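Local coordinates for protein phage integrase/site-specific recombinase (Haloarcula marismortui, PDB 3NRW) that probably binds DNA through this N-terminal, all-helical core-binding domain as part of a tyrosine-type recombinase thought to act in site-specific recombination and integration, at residues N85-L90 with E98-K103; L7-A12 with E41-R46. All coordinates share one frame; numbering follows the deposited sequence.

Contact 1: residues N85-L90 with E98-K103; sequences NWLEYL and EDLPEK
Where the chain folds back after the last helix of the core-binding domain, Leu100 and Pro101 of the returning segment lie against Leu87 and Glu88 on one side of helix 73-92. The backbones come nearest at Leu87 and Pro101, whose CA atoms are 5.2 Å apart, close enough for the base of each side chain to take part. Leu87 serves two partners with different parts of itself. Its CB meets the ring carbon CB of Pro101 at 4.0 Å, while its branch end turns away from the ring toward Leu100, where Leu87 CD1 lies 3.9 Å from Leu100 CD2. With CG of Leu87 anti to its own carbonyl carbon (chi1 -63°), its branch end is directed to Leu100, whose CG, anti to the backbone N (chi1 -176°), brings CD2 to meet it; the two side chains meet at a slant instead of running alongside each other. Glu88, one residue on, adds the aliphatic part of its chain: its CG rests 3.9 Å from Pro101 CB, and the extended chain carries the carboxylate onward to the exposed surface. Pro101 opens a short 3-10 turn through residue 103, and the backbone bond from Lys103 N to Leu100 O, 2.8 Å long, closes this turn from the residue just before it. Leu59 of helix 56-67 touches both leucines, and Met51 and Val104 also adjoin Leu87, so the buried end of the contact merges with the domain interior. No hydrogen bond or salt bridge spans the two segments; with 174 Å² buried in total, their direct attachment rests on apolar carbon contacts, graded from the buried leucines to the solvent-facing glutamate.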
ATOM      1  N   ASN A  85       0.757  -5.671   3.881  1.00 17.68           N
ATOM      2  CA  ASN A  85       0.000  -6.814   3.377  1.00 18.54           C
ATOM      3  C   ASN A  85      -0.315  -6.649   1.900  1.00 18.85           C
ATOM      4  O   ASN A  85      -0.361  -7.624   1.141  1.00 18.59           O
ATOM      5  CB  ASN A  85      -1.298  -6.988   4.161  1.00 17.89           C
ATOM      6  CG  ASN A  85      -1.050  -7.239   5.627  1.00 21.71           C
ATOM      7  OD1 ASN A  85       0.010  -7.731   6.006  1.00 29.55           O
ATOM      8  ND2 ASN A  85      -2.027  -6.914   6.460  1.00 26.02           N
ATOM      9  N   TRP A  86      -0.540  -5.408   1.493  1.00 17.21           N
ATOM     10  CA  TRP A  86      -0.841  -5.119   0.102  1.00 15.15           C
ATOM     11  C   TRP A  86       0.358  -5.485  -0.765  1.00 13.38           C
ATOM     12  O   TRP A  86       0.207  -6.184  -1.768  1.00 14.26           O
ATOM     13  CB  TRP A  86      -1.187  -3.640  -0.039  1.00 11.36           C
ATOM     14  CG  TRP A  86      -1.510  -3.175  -1.412  1.00 14.91           C
ATOM     15  CD1 TRP A  86      -2.136  -3.871  -2.404  1.00 16.57           C
ATOM     16  CD2 TRP A  86      -1.324  -1.846  -1.907  1.00 13.97           C
ATOM     17  NE1 TRP A  86      -2.363  -3.047  -3.495  1.00 17.64           N
ATOM     18  CE2 TRP A  86      -1.876  -1.801  -3.208  1.00 16.30           C
ATOM     19  CE3 TRP A  86      -0.752  -0.687  -1.369  1.00 16.38           C
ATOM     20  CZ2 TRP A  86      -1.868  -0.633  -3.978  1.00  9.65           C
ATOM     21  CZ3 TRP A  86      -0.745   0.477  -2.141  1.00 16.19           C
ATOM     22  CH2 TRP A  86      -1.302   0.491  -3.429  1.00 14.33           C
ATOM     23  N   LEU A  87       1.545  -5.032  -0.375  1.00 14.47           N
ATOM     24  CA  LEU A  87       2.743  -5.337  -1.143  1.00 14.29           C
ATOM     25  C   LEU A  87       3.044  -6.836  -1.171  1.00 16.23           C
ATOM     26  O   LEU A  87       3.587  -7.336  -2.155  1.00 17.22           O
ATOM     27  CB  LEU A  87       3.943  -4.558  -0.600  1.00 19.70           C
ATOM     28  CG  LEU A  87       3.813  -3.033  -0.717  1.00 17.04           C
ATOM     29  CD1 LEU A  87       5.102  -2.379  -0.258  1.00 20.68           C
ATOM     30  CD2 LEU A  87       3.504  -2.637  -2.164  1.00 20.44           C
ATOM     31  N   GLU A  88       2.697  -7.552  -0.104  1.00 18.25           N
ATOM     32  CA  GLU A  88       2.927  -8.999  -0.074  1.00 19.33           C
ATOM     33  C   GLU A  88       2.071  -9.643  -1.159  1.00 15.78           C
ATOM     34  O   GLU A  88       2.520 -10.549  -1.857  1.00 19.03           O
ATOM     35  CB  GLU A  88       2.561  -9.586   1.295  1.00 18.33           C
ATOM     36  CG  GLU A  88       3.379  -8.999   2.434  1.00 23.74           C
ATOM     37  CD  GLU A  88       3.181  -9.727   3.753  1.00 28.65           C
ATOM     38  OE1 GLU A  88       2.042 -10.149   4.041  1.00 28.44           O
ATOM     39  OE2 GLU A  88       4.164  -9.852   4.513  1.00 28.04           O
ATOM     40  N   TYR A  89       0.836  -9.169  -1.295  1.00 15.35           N
ATOM     41  CA  TYR A  89      -0.071  -9.684  -2.314  1.00 16.02           C
ATOM     42  C   TYR A  89       0.513  -9.408  -3.693  1.00 18.28           C
ATOM     43  O   TYR A  89       0.582 -10.300  -4.540  1.00 17.39           O
ATOM     44  CB  TYR A  89      -1.451  -9.021  -2.196  1.00 15.99           C
ATOM     45  CG  TYR A  89      -2.356  -9.252  -3.385  1.00 12.37           C
ATOM     46  CD1 TYR A  89      -2.738 -10.542  -3.759  1.00 17.91           C
ATOM     47  CD2 TYR A  89      -2.829  -8.180  -4.146  1.00 18.22           C
ATOM     48  CE1 TYR A  89      -3.564 -10.758  -4.857  1.00 21.92           C
ATOM     49  CE2 TYR A  89      -3.654  -8.387  -5.246  1.00 22.21           C
ATOM     50  CZ  TYR A  89      -4.018  -9.681  -5.598  1.00 21.90           C
ATOM     51  OH  TYR A  89      -4.829  -9.904  -6.690  1.00 22.07           O
ATOM     52  N   LEU A  90       0.934  -8.167  -3.917  1.00 13.50           N
ATOM     53  CA  LEU A  90       1.502  -7.793  -5.205  1.00 13.85           C
ATOM     54  C   LEU A  90       2.782  -8.560  -5.523  1.00 17.23           C
ATOM     55  O   LEU A  90       3.049  -8.869  -6.683  1.00 18.53           O
ATOM     56  CB  LEU A  90       1.772  -6.287  -5.256  1.00 13.24           C
ATOM     57  CG  LEU A  90       0.543  -5.376  -5.162  1.00 16.51           C
ATOM     58  CD1 LEU A  90       1.006  -3.932  -5.245  1.00 13.42           C
ATOM     59  CD2 LEU A  90      -0.453  -5.685  -6.285  1.00 13.67           C
ATOM     60  N   GLU A  98      10.132  -9.084  -5.355  1.00 28.17           N
ATOM     61  CA  GLU A  98       9.894  -9.962  -4.219  1.00 24.83           C
ATOM     62  C   GLU A  98      10.489  -9.471  -2.902  1.00 23.04           C
ATOM     63  O   GLU A  98      10.008  -9.845  -1.833  1.00 27.62           O
ATOM     64  CB  GLU A  98      10.407 -11.375  -4.515  1.00 33.11           C
ATOM     65  CG  GLU A  98      11.825 -11.437  -5.054  1.00 40.32           C
ATOM     66  CD  GLU A  98      11.876 -11.438  -6.573  1.00 55.32           C
ATOM     67  OE1 GLU A  98      11.419 -10.452  -7.196  1.00 49.22           O
ATOM     68  OE2 GLU A  98      12.373 -12.433  -7.146  1.00 55.27           O
ATOM     69  N   ASP A  99      11.522  -8.636  -2.961  1.00 23.28           N
ATOM     70  CA  ASP A  99      12.138  -8.140  -1.732  1.00 28.74           C
ATOM     71  C   ASP A  99      11.632  -6.772  -1.279  1.00 27.53           C
ATOM     72  O   ASP A  99      12.218  -6.151  -0.392  1.00 27.82           O
ATOM     73  CB  ASP A  99      13.665  -8.089  -1.875  1.00 28.51           C
ATOM     74  CG  ASP A  99      14.125  -7.129  -2.960  1.00 37.10           C
ATOM     75  OD1 ASP A  99      15.349  -6.914  -3.081  1.00 38.94           O
ATOM     76  OD2 ASP A  99      13.272  -6.589  -3.697  1.00 43.36           O
ATOM     77  N   LEU A 100      10.538  -6.304  -1.868  1.00 28.69           N
ATOM     78  CA  LEU A 100      10.009  -4.999  -1.496  1.00 23.67           C
ATOM     79  C   LEU A 100       9.167  -4.974  -0.219  1.00 22.90           C
ATOM     80  O   LEU A 100       9.368  -4.124   0.647  1.00 23.98           O
ATOM     81  CB  LEU A 100       9.182  -4.411  -2.640  1.00 22.59           C
ATOM     82  CG  LEU A 100       8.682  -2.996  -2.338  1.00 20.60           C
ATOM     83  CD1 LEU A 100       9.832  -2.002  -2.498  1.00 26.31           C
ATOM     84  CD2 LEU A 100       7.550  -2.640  -3.273  1.00 22.02           C
ATOM     85  N   PRO A 101       8.211  -5.905  -0.084  1.00 23.26           N
ATOM     86  CA  PRO A 101       7.379  -5.906   1.121  1.00 23.68           C
ATOM     87  C   PRO A 101       8.150  -5.886   2.441  1.00 26.03           C
ATOM     88  O   PRO A 101       7.705  -5.273   3.409  1.00 21.55           O
ATOM     89  CB  PRO A 101       6.509  -7.153   0.942  1.00 27.30           C
ATOM     90  CG  PRO A 101       7.338  -8.036   0.052  1.00 37.11           C
ATOM     91  CD  PRO A 101       7.906  -7.065  -0.939  1.00 22.64           C
ATOM     92  N   GLU A 102       9.311  -6.536   2.471  1.00 27.45           N
ATOM     93  CA  GLU A 102      10.138  -6.579   3.678  1.00 30.80           C
ATOM     94  C   GLU A 102      10.708  -5.210   4.033  1.00 31.25           C
ATOM     95  O   GLU A 102      11.101  -4.970   5.172  1.00 34.76           O
ATOM     96  CB  GLU A 102      11.302  -7.560   3.496  1.00 29.54           C
ATOM     97  CG  GLU A 102      12.099  -7.331   2.212  1.00 45.07           C
ATOM     98  CD  GLU A 102      13.578  -7.661   2.344  1.00 48.14           C
ATOM     99  OE1 GLU A 102      13.917  -8.739   2.882  1.00 52.32           O
ATOM    100  OE2 GLU A 102      14.405  -6.841   1.890  1.00 49.51           O
ATOM    101  N   LYS A 103      10.761  -4.316   3.053  1.00 27.25           N
ATOM    102  CA  LYS A 103      11.305  -2.987   3.287  1.00 27.27           C
ATOM    103  C   LYS A 103      10.290  -2.038   3.917  1.00 30.12           C
ATOM    104  O   LYS A 103      10.603  -0.878   4.188  1.00 33.19           O
ATOM    105  CB  LYS A 103      11.846  -2.414   1.975  1.00 19.90           C
ATOM    106  CG  LYS A 103      13.017  -3.218   1.428  1.00 27.08           C
ATOM    107  CD  LYS A 103      13.453  -2.752   0.058  1.00 27.52           C
ATOM    108  CE  LYS A 103      14.657  -3.557  -0.419  1.00 28.37           C
ATOM    109  NZ  LYS A 103      15.109  -3.135  -1.780  1.00 29.30           N
TER

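Contact 2: residues L7-A12 with E41-R46; sequences LSPREA and EWAEER
Pro9 and Ala43 meet carbon to carbon, the ring atom CG of Pro9 lying 3.8 Å from Ala43 CB, and both residues are buried. On the exposed side of this pair, Glu44 extends from helix 26-45 with CG anti to its carbonyl carbon (chi1 -65°), which carries its carboxylate toward Arg10. That approach is to the aliphatic chain: OE2 of Glu44 is 3.8 Å from Arg10 CB. The guanidinium and carboxylate planes stand 58° apart, and Arg10 NE remains 4.6 Å from Glu44 OE2, so the opposite charges are near but form no salt bridge. A water makes the polar link instead, accepting from Arg10 N at 3.0 Å and donating to Glu44 OE2 at 2.8 Å. Arg10 N lies in the first turn of helix 9-20, where a carboxylate would probably be favoured by the helix dipole. The same turn is closed by Ser8 and Glu11: a nearly straight bond runs from Glu11 N to Ser8 OG (3.1 Å), and Ser8 N donates to the anti lone pair of Glu11 OE1 at 173°. These reciprocal bonds are the signature of a capping box, here starting the helix whose first turn packs on the end of helix 26-45.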
ATOM      1  N   LEU A   7       1.151  -2.811 -12.784  1.00 15.79           N
ATOM      2  CA  LEU A   7      -0.087  -2.183 -12.346  1.00 12.31           C
ATOM      3  C   LEU A   7       0.180  -0.829 -11.714  1.00 14.80           C
ATOM      4  O   LEU A   7       1.151  -0.650 -10.973  1.00 15.59           O
ATOM      5  CB  LEU A   7      -0.819  -3.060 -11.325  1.00 15.14           C
ATOM      6  CG  LEU A   7      -1.309  -4.438 -11.774  1.00 16.98           C
ATOM      7  CD1 LEU A   7      -1.968  -5.145 -10.596  1.00 19.42           C
ATOM      8  CD2 LEU A   7      -2.292  -4.290 -12.924  1.00 17.30           C
ATOM      9  N   SER A   8      -0.697   0.119 -12.016  1.00 14.44           N
ATOM     10  CA  SER A   8      -0.596   1.461 -11.466  1.00 14.21           C
ATOM     11  C   SER A   8      -1.079   1.368 -10.032  1.00 14.96           C
ATOM     12  O   SER A   8      -1.689   0.370  -9.639  1.00 14.66           O
ATOM     13  CB  SER A   8      -1.510   2.415 -12.231  1.00 14.66           C
ATOM     14  OG  SER A   8      -2.874   2.064 -12.042  1.00 14.80           O
ATOM     15  N   PRO A   9      -0.803   2.400  -9.224  1.00 14.38           N
ATOM     16  CA  PRO A   9      -1.256   2.363  -7.836  1.00 13.75           C
ATOM     17  C   PRO A   9      -2.768   2.109  -7.754  1.00 15.15           C
ATOM     18  O   PRO A   9      -3.213   1.219  -7.023  1.00 14.65           O
ATOM     19  CB  PRO A   9      -0.852   3.738  -7.314  1.00 15.62           C
ATOM     20  CG  PRO A   9       0.467   3.962  -8.026  1.00 13.09           C
ATOM     21  CD  PRO A   9       0.136   3.519  -9.446  1.00 13.98           C
ATOM     22  N   ARG A  10      -3.556   2.861  -8.520  1.00 13.66           N
ATOM     23  CA  ARG A  10      -5.007   2.690  -8.489  1.00 15.75           C
ATOM     24  C   ARG A  10      -5.427   1.274  -8.895  1.00 14.38           C
ATOM     25  O   ARG A  10      -6.253   0.655  -8.224  1.00 14.72           O
ATOM     26  CB  ARG A  10      -5.694   3.725  -9.390  1.00 19.80           C
ATOM     27  CG  ARG A  10      -5.318   3.644 -10.853  1.00 26.87           C
ATOM     28  CD  ARG A  10      -5.985   4.755 -11.646  1.00 40.09           C
ATOM     29  NE  ARG A  10      -7.422   4.828 -11.392  1.00 34.85           N
ATOM     30  CZ  ARG A  10      -8.231   5.710 -11.970  1.00 47.65           C
ATOM     31  NH1 ARG A  10      -7.740   6.588 -12.835  1.00 45.50           N
ATOM     32  NH2 ARG A  10      -9.527   5.720 -11.683  1.00 40.65           N
ATOM     33  N   GLU A  11      -4.851   0.755  -9.975  1.00 13.83           N
ATOM     34  CA  GLU A  11      -5.195  -0.592 -10.427  1.00 16.61           C
ATOM     35  C   GLU A  11      -4.843  -1.629  -9.363  1.00 14.94           C
ATOM     36  O   GLU A  11      -5.633  -2.534  -9.075  1.00 14.36           O
ATOM     37  CB  GLU A  11      -4.458  -0.941 -11.719  1.00 22.21           C
ATOM     38  CG  GLU A  11      -4.774  -0.037 -12.889  1.00 27.85           C
ATOM     39  CD  GLU A  11      -4.005  -0.435 -14.125  1.00 32.71           C
ATOM     40  OE1 GLU A  11      -2.763  -0.574 -14.038  1.00 19.52           O
ATOM     41  OE2 GLU A  11      -4.643  -0.604 -15.186  1.00 42.73           O
ATOM     42  N   ALA A  12      -3.650  -1.496  -8.788  1.00 10.88           N
ATOM     43  CA  ALA A  12      -3.182  -2.416  -7.752  1.00 13.73           C
ATOM     44  C   ALA A  12      -4.057  -2.338  -6.506  1.00 15.04           C
ATOM     45  O   ALA A  12      -4.301  -3.350  -5.843  1.00 14.11           O
ATOM     46  CB  ALA A  12      -1.729  -2.104  -7.389  1.00 17.39           C
ATOM     47  N   GLU A  41      -3.101   8.412  -3.713  1.00 13.27           N
ATOM     48  CA  GLU A  41      -3.018   9.832  -4.047  1.00 16.06           C
ATOM     49  C   GLU A  41      -1.574  10.322  -3.956  1.00 15.33           C
ATOM     50  O   GLU A  41      -1.112  11.065  -4.820  1.00 12.73           O
ATOM     51  CB  GLU A  41      -3.926  10.661  -3.129  1.00 20.64           C
ATOM     52  CG  GLU A  41      -3.840  10.303  -1.659  1.00 41.21           C
ATOM     53  CD  GLU A  41      -4.707  11.195  -0.790  1.00 49.37           C
ATOM     54  OE1 GLU A  41      -4.523  12.430  -0.846  1.00 51.86           O
ATOM     55  OE2 GLU A  41      -5.562  10.665  -0.046  1.00 36.91           O
ATOM     56  N   TRP A  42      -0.862   9.894  -2.915  1.00 13.96           N
ATOM     57  CA  TRP A  42       0.533  10.276  -2.733  1.00 14.22           C
ATOM     58  C   TRP A  42       1.383   9.763  -3.894  1.00 13.89           C
ATOM     59  O   TRP A  42       2.161  10.513  -4.489  1.00 15.31           O
ATOM     60  CB  TRP A  42       1.066   9.707  -1.412  1.00 15.50           C
ATOM     61  CG  TRP A  42       2.541   9.943  -1.178  1.00 14.21           C
ATOM     62  CD1 TRP A  42       3.123  11.039  -0.601  1.00 17.28           C
ATOM     63  CD2 TRP A  42       3.609   9.049  -1.503  1.00 13.47           C
ATOM     64  NE1 TRP A  42       4.488  10.880  -0.544  1.00 14.68           N
ATOM     65  CE2 TRP A  42       4.814   9.666  -1.091  1.00 13.66           C
ATOM     66  CE3 TRP A  42       3.669   7.782  -2.102  1.00 15.39           C
ATOM     67  CZ2 TRP A  42       6.061   9.060  -1.260  1.00 18.59           C
ATOM     68  CZ3 TRP A  42       4.916   7.177  -2.271  1.00 20.29           C
ATOM     69  CH2 TRP A  42       6.093   7.820  -1.849  1.00 17.92           C
ATOM     70  N   ALA A  43       1.238   8.482  -4.219  1.00 12.43           N
ATOM     71  CA  ALA A  43       2.016   7.894  -5.307  1.00 12.80           C
ATOM     72  C   ALA A  43       1.715   8.577  -6.641  1.00 14.88           C
ATOM     73  O   ALA A  43       2.638   8.892  -7.396  1.00 15.93           O
ATOM     74  CB  ALA A  43       1.737   6.392  -5.413  1.00 11.81           C
ATOM     75  N   GLU A  44       0.438   8.813  -6.929  1.00 11.96           N
ATOM     76  CA  GLU A  44       0.073   9.455  -8.187  1.00 13.89           C
ATOM     77  C   GLU A  44       0.666  10.861  -8.265  1.00 16.87           C
ATOM     78  O   GLU A  44       1.163  11.271  -9.315  1.00 15.38           O
ATOM     79  CB  GLU A  44      -1.450   9.524  -8.346  1.00 13.01           C
ATOM     80  CG  GLU A  44      -2.127   8.153  -8.460  1.00 13.00           C
ATOM     81  CD  GLU A  44      -3.609   8.249  -8.741  1.00 16.15           C
ATOM     82  OE1 GLU A  44      -4.174   9.352  -8.586  1.00 15.31           O
ATOM     83  OE2 GLU A  44      -4.219   7.217  -9.106  1.00 15.65           O
ATOM     84  N   GLU A  45       0.624  11.597  -7.160  1.00 14.96           N
ATOM     85  CA  GLU A  45       1.174  12.950  -7.156  1.00 20.18           C
ATOM     86  C   GLU A  45       2.689  12.966  -7.308  1.00 23.32           C
ATOM     87  O   GLU A  45       3.259  13.947  -7.791  1.00 23.61           O
ATOM     88  CB  GLU A  45       0.757  13.683  -5.882  1.00 17.61           C
ATOM     89  CG  GLU A  45      -0.673  14.174  -5.949  1.00 25.14           C
ATOM     90  CD  GLU A  45      -0.866  15.236  -7.021  1.00 25.17           C
ATOM     91  OE1 GLU A  45      -2.022  15.496  -7.403  1.00 28.37           O
ATOM     92  OE2 GLU A  45       0.139  15.816  -7.476  1.00 25.28           O
ATOM     93  N   ARG A  46       3.331  11.869  -6.909  1.00 17.90           N
ATOM     94  CA  ARG A  46       4.778  11.729  -6.999  1.00 22.27           C
ATOM     95  C   ARG A  46       5.176  11.051  -8.306  1.00 20.90           C
ATOM     96  O   ARG A  46       6.309  10.594  -8.455  1.00 24.93           O
ATOM     97  CB  ARG A  46       5.307  10.904  -5.823  1.00 24.55           C
ATOM     98  CG  ARG A  46       5.076  11.519  -4.453  1.00 34.94           C
ATOM     99  CD  ARG A  46       5.704  12.897  -4.356  1.00 39.09           C
ATOM    100  NE  ARG A  46       6.500  13.050  -3.141  1.00 41.84           N
ATOM    101  CZ  ARG A  46       7.635  12.399  -2.905  1.00 51.66           C
ATOM    102  NH1 ARG A  46       8.113  11.550  -3.803  1.00 53.25           N
ATOM    103  NH2 ARG A  46       8.298  12.597  -1.772  1.00 40.59           N
TER
HETATM  104  O   HOH W   1      -2.649   5.154 -10.167  1.00 16.88           O

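Contact 2 joins the start of helix 9-20 to the end of helix 26-45 and closes before contact 1 opens, so the two follow in series along the chain. Their centres lie about 16 Å apart, each about 9 Å from the centre of the chain. They are nevertheless in direct touch through helices 9-20 and 73-92: Trp86 NE1 probably hydrogen-bonds to Ala12 O at 3.1 Å, and Leu90 CD1 packs 3.9 Å from Ala12 CB. Met51, in a loop, touches Leu87 of contact 1 and Pro9 of contact 2. The first helix of this all-helical core-binding domain is thereby joined to its last, linking two sequence-distant contacts in one compact fold.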